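Local coordinates for protein excinuclease ABC, subunit A. (Deinococcus radiodurans, PDB 2VF7) that binds and hydrolyses ATP and binds DNA as a zinc-containing UvrA-family ABC protein, probably serving in recognition and excision repair of DNA damage, at residues G752-L757 against G783-A788; Y161-D166 against I219-E224; A127-P132 against N301-G306. The protein carries 1 engineered substitution. All coordinates share one frame; numbering follows the deposited sequence.

Contact 1. Residues G752-L757 against G783-A788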
loop_
_atom_site.group_PDB
_atom_site.type_symbol
_atom_site.label_atom_id
_atom_site.label_comp_id
_atom_site.label_asym_id
_atom_site.label_seq_id
_atom_site.Cartn_x
_atom_site.Cartn_y
_atom_site.Cartn_z
ATOM N N GLY A 752 -2.605 -43.081 32.295
ATOM C CA GLY A 752 -2.812 -42.008 33.266
ATOM C C GLY A 752 -3.050 -40.620 32.692
ATOM O O GLY A 752 -3.633 -39.761 33.360
ATOM N N THR A 753 -2.601 -40.387 31.464
ATOM C CA THR A 753 -2.798 -39.082 30.837
ATOM C C THR A 753 -4.032 -39.059 29.928
ATOM O O THR A 753 -4.245 -39.968 29.128
ATOM C CB THR A 753 -1.502 -38.520 30.145
ATOM O OG1 THR A 753 -1.855 -37.736 28.998
ATOM C CG2 THR A 753 -0.553 -39.619 29.715
ATOM N N VAL A 754 -4.851 -38.027 30.084
ATOM C CA VAL A 754 -5.962 -37.777 29.167
ATOM C C VAL A 754 -5.489 -36.798 28.095
ATOM O O VAL A 754 -5.003 -35.701 28.413
ATOM C CB VAL A 754 -7.239 -37.259 29.918
ATOM C CG1 VAL A 754 -6.938 -36.004 30.722
ATOM C CG2 VAL A 754 -8.398 -37.004 28.963
ATOM N N TYR A 755 -5.585 -37.214 26.831
ATOM C CA TYR A 755 -5.247 -36.343 25.705
ATOM C C TYR A 755 -6.511 -35.763 25.110
ATOM O O TYR A 755 -7.360 -36.512 24.626
ATOM C CB TYR A 755 -4.493 -37.109 24.616
ATOM C CG TYR A 755 -3.132 -37.606 25.027
ATOM C CD1 TYR A 755 -2.999 -38.796 25.731
ATOM C CD2 TYR A 755 -1.978 -36.887 24.722
ATOM C CE1 TYR A 755 -1.767 -39.262 26.124
ATOM C CE2 TYR A 755 -0.723 -37.352 25.113
ATOM C CZ TYR A 755 -0.637 -38.548 25.813
ATOM O OH TYR A 755 0.567 -39.048 26.215
ATOM N N VAL A 756 -6.635 -34.438 25.137
ATOM C CA VAL A 756 -7.740 -33.781 24.445
ATOM C C VAL A 756 -7.284 -33.089 23.150
ATOM O O VAL A 756 -6.401 -32.231 23.141
ATOM C CB VAL A 756 -8.605 -32.874 25.366
ATOM C CG1 VAL A 756 -8.832 -33.540 26.734
ATOM C CG2 VAL A 756 -7.984 -31.521 25.533
ATOM N N LEU A 757 -7.912 -33.505 22.056
ATOM C CA LEU A 757 -7.490 -33.162 20.708
ATOM C C LEU A 757 -8.651 -32.555 19.897
ATOM O O LEU A 757 -9.772 -33.078 19.885
ATOM C CB LEU A 757 -6.983 -34.433 20.015
ATOM C CG LEU A 757 -5.620 -35.110 20.264
ATOM C CD1 LEU A 757 -5.055 -34.943 21.656
ATOM C CD2 LEU A 757 -5.683 -36.603 19.915
ATOM N N GLY A 783 -2.730 -47.134 27.982
ATOM C CA GLY A 783 -3.598 -46.845 29.125
ATOM C C GLY A 783 -4.007 -45.379 29.224
ATOM O O GLY A 783 -4.287 -44.865 30.311
ATOM N N ASN A 784 -4.042 -44.698 28.093
ATOM C CA ASN A 784 -4.329 -43.271 28.092
ATOM C C ASN A 784 -5.721 -43.029 27.507
ATOM O O ASN A 784 -6.303 -43.940 26.936
ATOM C CB ASN A 784 -3.223 -42.519 27.348
ATOM C CG ASN A 784 -1.825 -42.761 27.963
ATOM O OD1 ASN A 784 -1.050 -43.587 27.475
ATOM N ND2 ASN A 784 -1.518 -42.050 29.043
ATOM N N THR A 785 -6.281 -41.835 27.678
ATOM C CA THR A 785 -7.597 -41.573 27.116
ATOM C C THR A 785 -7.538 -40.388 26.136
ATOM O O THR A 785 -7.117 -39.286 26.497
ATOM C CB THR A 785 -8.729 -41.471 28.204
ATOM O OG1 THR A 785 -9.225 -40.133 28.325
ATOM C CG2 THR A 785 -8.248 -41.964 29.562
ATOM N N VAL A 786 -7.904 -40.637 24.882
ATOM C CA VAL A 786 -7.998 -39.549 23.920
ATOM C C VAL A 786 -9.459 -39.155 23.703
ATOM O O VAL A 786 -10.329 -40.002 23.475
ATOM C CB VAL A 786 -7.112 -39.736 22.605
ATOM C CG1 VAL A 786 -6.519 -41.143 22.473
ATOM C CG2 VAL A 786 -7.846 -39.276 21.320
ATOM N N ILE A 787 -9.709 -37.862 23.862
ATOM C CA ILE A 787 -10.989 -37.256 23.553
ATOM C C ILE A 787 -10.710 -36.274 22.436
ATOM O O ILE A 787 -9.903 -35.369 22.585
ATOM C CB ILE A 787 -11.588 -36.518 24.762
ATOM C CG1 ILE A 787 -11.742 -37.490 25.923
ATOM C CG2 ILE A 787 -12.927 -35.888 24.369
ATOM C CD1 ILE A 787 -12.069 -36.849 27.230
ATOM N N ALA A 788 -11.367 -36.478 21.306
ATOM C CA ALA A 788 -11.081 -35.721 20.110
ATOM C C ALA A 788 -12.373 -35.121 19.612
ATOM O O ALA A 788 -13.296 -35.857 19.291
ATOM C CB ALA A 788 -10.522 -36.640 19.075
#

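Contact 2. Residues Y161-D166 against I219-E224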
loop_
_atom_site.group_PDB
_atom_site.type_symbol
_atom_site.label_atom_id
_atom_site.label_comp_id
_atom_site.label_asym_id
_atom_site.label_seq_id
_atom_site.Cartn_x
_atom_site.Cartn_y
_atom_site.Cartn_z
ATOM N N TYR A 161 -8.984 3.738 32.995
ATOM C CA TYR A 161 -7.656 3.293 33.447
ATOM C C TYR A 161 -6.872 4.305 34.298
ATOM O O TYR A 161 -6.596 5.426 33.871
ATOM C CB TYR A 161 -6.802 2.835 32.245
ATOM C CG TYR A 161 -7.313 1.584 31.561
ATOM C CD1 TYR A 161 -8.080 1.664 30.400
ATOM C CD2 TYR A 161 -7.029 0.317 32.079
ATOM C CE1 TYR A 161 -8.558 0.520 29.774
ATOM C CE2 TYR A 161 -7.506 -0.833 31.460
ATOM C CZ TYR A 161 -8.269 -0.723 30.311
ATOM O OH TYR A 161 -8.742 -1.859 29.700
ATOM N N THR A 162 -6.505 3.892 35.507
ATOM C CA THR A 162 -5.734 4.749 36.394
ATOM C C THR A 162 -4.407 4.132 36.820
ATOM O O THR A 162 -4.067 3.000 36.462
ATOM C CB THR A 162 -6.527 5.195 37.646
ATOM O OG1 THR A 162 -7.391 4.143 38.085
ATOM C CG2 THR A 162 -7.362 6.434 37.348
ATOM N N VAL A 163 -3.663 4.911 37.592
ATOM C CA VAL A 163 -2.344 4.539 38.036
ATOM C C VAL A 163 -2.133 5.166 39.416
ATOM O O VAL A 163 -2.592 6.282 39.683
ATOM C CB VAL A 163 -1.302 4.966 36.978
ATOM C CG1 VAL A 163 -0.701 6.329 37.275
ATOM C CG2 VAL A 163 -0.250 3.924 36.851
ATOM N N THR A 164 -1.497 4.423 40.316
ATOM C CA THR A 164 -1.295 4.897 41.691
ATOM C C THR A 164 0.147 4.694 42.102
ATOM O O THR A 164 0.910 4.066 41.380
ATOM C CB THR A 164 -2.189 4.164 42.702
ATOM O OG1 THR A 164 -2.059 2.760 42.508
ATOM C CG2 THR A 164 -3.641 4.563 42.545
ATOM N N GLU A 165 0.520 5.228 43.262
ATOM C CA GLU A 165 1.852 4.996 43.793
ATOM C C GLU A 165 2.085 3.520 44.096
ATOM O O GLU A 165 3.146 3.001 43.776
ATOM C CB GLU A 165 2.112 5.846 45.027
ATOM C CG GLU A 165 3.507 5.664 45.589
ATOM C CD GLU A 165 3.858 6.686 46.635
ATOM O OE1 GLU A 165 2.946 7.414 47.074
ATOM O OE2 GLU A 165 5.047 6.757 47.027
ATOM N N ASP A 166 1.101 2.856 44.707
ATOM C CA ASP A 166 1.201 1.435 45.017
ATOM C C ASP A 166 1.296 0.576 43.755
ATOM O O ASP A 166 2.077 -0.378 43.718
ATOM C CB ASP A 166 0.028 0.945 45.881
ATOM C CG ASP A 166 -0.389 1.945 46.962
ATOM O OD1 ASP A 166 -0.615 3.147 46.649
ATOM O OD2 ASP A 166 -0.533 1.521 48.130
ATOM N N ILE A 219 7.628 12.949 40.496
ATOM C CA ILE A 219 8.214 11.833 39.761
ATOM C C ILE A 219 7.153 10.946 39.104
ATOM O O ILE A 219 7.269 10.564 37.932
ATOM C CB ILE A 219 9.137 11.008 40.701
ATOM C CG1 ILE A 219 10.319 11.880 41.131
ATOM C CG2 ILE A 219 9.601 9.703 40.041
ATOM C CD1 ILE A 219 11.222 11.262 42.149
ATOM N N LEU A 220 6.125 10.632 39.889
ATOM C CA LEU A 220 5.052 9.715 39.507
ATOM C C LEU A 220 3.948 10.346 38.645
ATOM O O LEU A 220 3.442 9.692 37.745
ATOM C CB LEU A 220 4.449 9.102 40.770
ATOM C CG LEU A 220 4.784 7.695 41.273
ATOM C CD1 LEU A 220 6.195 7.185 40.942
ATOM C CD2 LEU A 220 4.534 7.643 42.778
ATOM N N PHE A 221 3.587 11.605 38.903
ATOM C CA PHE A 221 2.369 12.194 38.310
ATOM C C PHE A 221 2.493 13.460 37.417
ATOM O O PHE A 221 1.536 13.799 36.696
ATOM C CB PHE A 221 1.284 12.386 39.381
ATOM C CG PHE A 221 0.898 11.107 40.088
ATOM C CD1 PHE A 221 0.072 10.170 39.474
ATOM C CD2 PHE A 221 1.369 10.837 41.374
ATOM C CE1 PHE A 221 -0.286 8.977 40.132
ATOM C CE2 PHE A 221 1.018 9.651 42.046
ATOM C CZ PHE A 221 0.191 8.715 41.421
ATOM N N THR A 222 3.626 14.158 37.467
ATOM C CA THR A 222 3.791 15.391 36.697
ATOM C C THR A 222 3.513 15.219 35.203
ATOM O O THR A 222 3.655 14.118 34.679
ATOM C CB THR A 222 5.183 16.044 36.917
ATOM O OG1 THR A 222 5.181 17.363 36.373
ATOM C CG2 THR A 222 6.302 15.247 36.267
ATOM N N ASP A 223 3.095 16.312 34.543
ATOM C CA ASP A 223 2.968 16.390 33.070
ATOM C C ASP A 223 4.188 17.063 32.452
ATOM O O ASP A 223 4.364 17.097 31.222
ATOM C CB ASP A 223 1.747 17.224 32.692
ATOM C CG ASP A 223 0.432 16.471 32.851
ATOM O OD1 ASP A 223 -0.550 17.114 33.265
ATOM O OD2 ASP A 223 0.372 15.256 32.547
ATOM N N GLU A 224 4.988 17.654 33.332
ATOM C CA GLU A 224 6.212 18.326 32.989
ATOM C C GLU A 224 7.199 17.360 32.365
ATOM O O GLU A 224 7.312 16.193 32.776
ATOM C CB GLU A 224 6.823 18.965 34.242
ATOM C CG GLU A 224 6.128 20.267 34.707
ATOM C CD GLU A 224 6.776 20.877 35.956
ATOM O OE1 GLU A 224 7.929 20.519 36.298
ATOM O OE2 GLU A 224 6.132 21.727 36.596
#

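Contact 3. Residues A127-P132 against N301-G306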
loop_
_atom_site.group_PDB
_atom_site.type_symbol
_atom_site.label_atom_id
_atom_site.label_comp_id
_atom_site.label_asym_id
_atom_site.label_seq_id
_atom_site.Cartn_x
_atom_site.Cartn_y
_atom_site.Cartn_z
ATOM N N ALA A 127 -33.869 5.402 10.856
ATOM C CA ALA A 127 -35.154 4.725 11.090
ATOM C C ALA A 127 -35.393 4.214 12.522
ATOM O O ALA A 127 -36.344 3.465 12.769
ATOM C CB ALA A 127 -35.333 3.595 10.081
ATOM N N GLY A 128 -34.536 4.628 13.456
ATOM C CA GLY A 128 -34.621 4.196 14.855
ATOM C C GLY A 128 -35.453 5.099 15.758
ATOM O O GLY A 128 -35.742 6.253 15.417
ATOM N N ASP A 129 -35.818 4.568 16.925
ATOM C CA ASP A 129 -36.725 5.248 17.852
ATOM C C ASP A 129 -36.021 6.162 18.859
ATOM O O ASP A 129 -35.619 5.734 19.947
ATOM C CB ASP A 129 -37.631 4.234 18.559
ATOM C CG ASP A 129 -38.516 3.461 17.573
ATOM O OD1 ASP A 129 -39.598 4.000 17.191
ATOM O OD2 ASP A 129 -38.119 2.326 17.169
ATOM N N TYR A 130 -35.890 7.429 18.472
ATOM C CA TYR A 130 -35.372 8.496 19.330
ATOM C C TYR A 130 -36.304 8.820 20.513
ATOM O O TYR A 130 -37.528 8.608 20.421
ATOM C CB TYR A 130 -35.192 9.770 18.497
ATOM C CG TYR A 130 -34.034 9.753 17.532
ATOM C CD1 TYR A 130 -34.021 8.887 16.433
ATOM C CD2 TYR A 130 -32.957 10.627 17.703
ATOM C CE1 TYR A 130 -32.951 8.876 15.538
ATOM C CE2 TYR A 130 -31.882 10.629 16.818
ATOM C CZ TYR A 130 -31.884 9.752 15.739
ATOM O OH TYR A 130 -30.825 9.753 14.861
ATOM N N PRO A 131 -35.731 9.338 21.627
ATOM C CA PRO A 131 -36.485 9.965 22.719
ATOM C C PRO A 131 -37.557 10.961 22.230
ATOM O O PRO A 131 -37.593 11.282 21.036
ATOM C CB PRO A 131 -35.388 10.699 23.493
ATOM C CG PRO A 131 -34.223 9.836 23.344
ATOM C CD PRO A 131 -34.286 9.316 21.933
ATOM N N PRO A 132 -38.420 11.461 23.148
ATOM C CA PRO A 132 -39.533 12.354 22.793
ATOM C C PRO A 132 -39.183 13.396 21.722
ATOM O O PRO A 132 -39.972 13.614 20.797
ATOM C CB PRO A 132 -39.878 13.040 24.130
ATOM C CG PRO A 132 -38.818 12.556 25.133
ATOM C CD PRO A 132 -38.383 11.235 24.603
ATOM N N ASN A 301 -29.542 6.329 23.596
ATOM C CA ASN A 301 -30.986 6.553 23.771
ATOM C C ASN A 301 -31.813 6.098 22.572
ATOM O O ASN A 301 -32.976 5.705 22.725
ATOM C CB ASN A 301 -31.273 8.020 24.077
ATOM C CG ASN A 301 -30.657 8.475 25.384
ATOM O OD1 ASN A 301 -30.486 7.692 26.321
ATOM N ND2 ASN A 301 -30.314 9.752 25.452
ATOM N N VAL A 302 -31.201 6.156 21.388
ATOM C CA VAL A 302 -31.828 5.722 20.134
ATOM C C VAL A 302 -31.938 4.198 20.088
ATOM O O VAL A 302 -30.929 3.497 20.070
ATOM C CB VAL A 302 -31.038 6.226 18.898
ATOM C CG1 VAL A 302 -31.824 5.967 17.607
ATOM C CG2 VAL A 302 -30.686 7.714 19.041
ATOM N N THR A 303 -33.168 3.697 20.054
ATOM C CA THR A 303 -33.435 2.269 20.212
ATOM C C THR A 303 -33.907 1.600 18.896
ATOM O O THR A 303 -34.058 2.274 17.872
ATOM C CB THR A 303 -34.452 2.043 21.387
ATOM O OG1 THR A 303 -34.231 0.767 22.002
ATOM C CG2 THR A 303 -35.920 2.164 20.926
ATOM N N PHE A 304 -34.097 0.278 18.929
ATOM C CA PHE A 304 -34.781 -0.474 17.870
ATOM C C PHE A 304 -35.233 -1.832 18.406
ATOM O O PHE A 304 -34.442 -2.558 19.007
ATOM C CB PHE A 304 -33.897 -0.652 16.632
ATOM C CG PHE A 304 -34.611 -1.278 15.455
ATOM C CD1 PHE A 304 -35.232 -0.482 14.498
ATOM C CD2 PHE A 304 -34.650 -2.664 15.294
ATOM C CE1 PHE A 304 -35.884 -1.056 13.410
ATOM C CE2 PHE A 304 -35.307 -3.243 14.207
ATOM C CZ PHE A 304 -35.920 -2.438 13.268
ATOM N N ALA A 305 -36.506 -2.162 18.174
ATOM C CA ALA A 305 -37.171 -3.347 18.750
ATOM C C ALA A 305 -37.031 -3.436 20.281
ATOM O O ALA A 305 -37.236 -4.502 20.878
ATOM C CB ALA A 305 -36.687 -4.637 18.068
ATOM N N GLY A 306 -36.692 -2.301 20.901
ATOM C CA GLY A 306 -36.454 -2.223 22.342
ATOM C C GLY A 306 -34.986 -2.195 22.734
ATOM O O GLY A 306 -34.664 -2.208 23.926
#

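Contact 1. Residues G752-L757 against G783-A788
Leu-757 lays its CD2 methyl against CG2 of Val-786, 3.7 Å away, the two side chains crossing obliquely on the face they share with Tyr-755 and Ala-788. The backbones beneath are neighbouring parallel strands: Val-754, Tyr-755, Val-756 and Leu-757 stand beside Thr-785, Val-786, Ile-787 and Ala-788, and the strand axes lie 16° apart. Alternating bonds prove the register. Thr-785 N donates to Thr-753 O (3.1 Å), Tyr-755 N to Thr-785 O (2.6 Å), Ile-787 N to Tyr-755 O and Leu-757 N to Ile-787 O (both 2.8 Å). Ahead of the ladder, Gly-752 N reaches Gly-783 O, where a Schellman motif ends helix 766-781. That helix joins the strands in a beta-alpha-beta crossover and packs on Tyr-755 and Val-786.

Tyr-755 receives CB of Asn-784 at its ring edge, in plane, with CE1 3.8 Å from that carbon. Its OH is satisfied by Glu-744 O.

On the other face, Val-754 has CG1 between the backbone N and the carbonyl carbon (chi1 56°), which leaves CG2 anti to the N; this methyl lies 3.3 Å from Thr-785 OG1 and 4.1 Å from Ile-787 CD1. Val-754, Val-756 and Ile-787 of this face also rest on helix 536-551, whose first residues complete the ADP-binding P-loop. The run of apolar residues in strand 753-758 is consistent with the Walker B strand of an ABC ATPase.

Chemically, the backbone supplies direction and register while the side chains add mainly apolar contacts. As modelled, Thr-785 OG1 is buried with no partner, which would probably be unfavourable, but its nearly eclipsed chi1 (111°) leaves the position of the hydroxyl doubtful.

Contact 2. Residues Y161-D166 against I219-E224
Phe-221 turns the edge of its ring to two backbone atoms of the facing segment, Val-163 O and Glu-165 N. Among these aromatic contacts the closest is CE1 to Val-163 O, 3.6 Å, with the oxygen lying in the plane of the ring. CZ reaches Glu-165 N at 4.0 Å, and the carbonyl carbon of Thr-164 is also near CZ. CG of Phe-221 is anti to its carbonyl carbon (chi1 -58°), a setting that starts the ring off from the last turn of helix 213-221 beside the backbone N.

Apolar packing comes next. Val-163 CG1 lies 3.9 Å from Phe-221 CE1, and the two side chains run antiparallel where they meet. Leu-220 adds CD2, which sits 3.6 Å from Glu-165 CG and 3.8 Å from Glu-165 CB; here the side chains cross at about a right angle. Arg-259 of helix 258-268 touches both Val-163 and Phe-221. An alanine in place of Phe-221 would probably open a gap beside Val-163 CG1 and leave Val-163 O and Glu-165 N without the ring atoms that meet them.

Polar groups are settled locally or outside the pair. Glu-165 has CG anti to its backbone N (chi1 -178°) and an extended chain beyond, and its OE2 bonds to Trp-208 NE1, with Arg-216 a long, weak ion pair. Thr-164 is the N-cap of helix 165-168, its backbone N bonded to Ser-167 OG.

The two segments therefore meet through van der Waals contact alone, bringing the strand-to-helix junction against the C-terminal turn of helix 213-221 in the UvrA DNA-binding domain. Glu-165 divides its roles accordingly: CB and CG serve as apolar surface for Leu-220, while Trp-208 takes the polar end.

Contact 3. Residues A127-P132 against N301-G306
Asp-129 and Thr-303 form a single antiparallel bridge, a hydrogen-bonded pair that ties together two loops with no regular strand in either. Both backbone groups of each residue are used. Asp-129 N donates to Thr-303 O at 3.0 Å, and Thr-303 N returns the bond to Asp-129 O at 3.2 Å. The return bond is nearly straight at its hydrogen (171°), yet both donors stand above the acceptor carbonyl planes, by 37° at Thr-303 O and 54° at Asp-129 O, consistent with an irregular pairing.

Next to the bridge, Tyr-130 N makes a weak bond back to Gly-128 O. The phenol OH of Tyr-130 is satisfied outside the two segments, by Val-137 N further along the same loop, with a further weak bond involving Ser-125 O of helix 116-127.

Val-302 lies over one face of the Tyr-130 ring. Its CG2 sits above the centre, 3.9 Å from the centroid, in a CH-pi contact; CG1, anti to the backbone N, is nearer the rim at 3.7 Å from CE1. Gly-128 passes tightly by, since a CB there would come within 3.2 Å of both Thr-303 O and Val-302 CG1.

The bridge thus pairs the loop after helix 116-127 with the loop before helix 309-314. Phe-304, further along the second loop, packs against helices 116-127 and 317-328.

Thr-303 CG2 meets Asp-129 CB at 3.6 Å, and Pro-131 sets its CG 3.5 Å from Asn-301 CB, the two side chains crossing at about a right angle.

The three contacts are separate in space: nearest atoms are about 30 Å apart between contacts 1 and 2, about 39 Å between contacts 1 and 3, and about 23 Å between contacts 2 and 3. In sequence, both segments of contact 2 fall between those of contact 3, whereas contact 1 comes later. In contact 1 the Ile-787 side chain is about 9 Å from that of the ADP-binding Lys-536 and about 12 Å from a bound ADP. In contact 3 the Asn-301 side chain is about 14 Å from a zinc ion and about 11 Å from that of the zinc ligand Cys-290. Contact 2 sits away from the annotated sites.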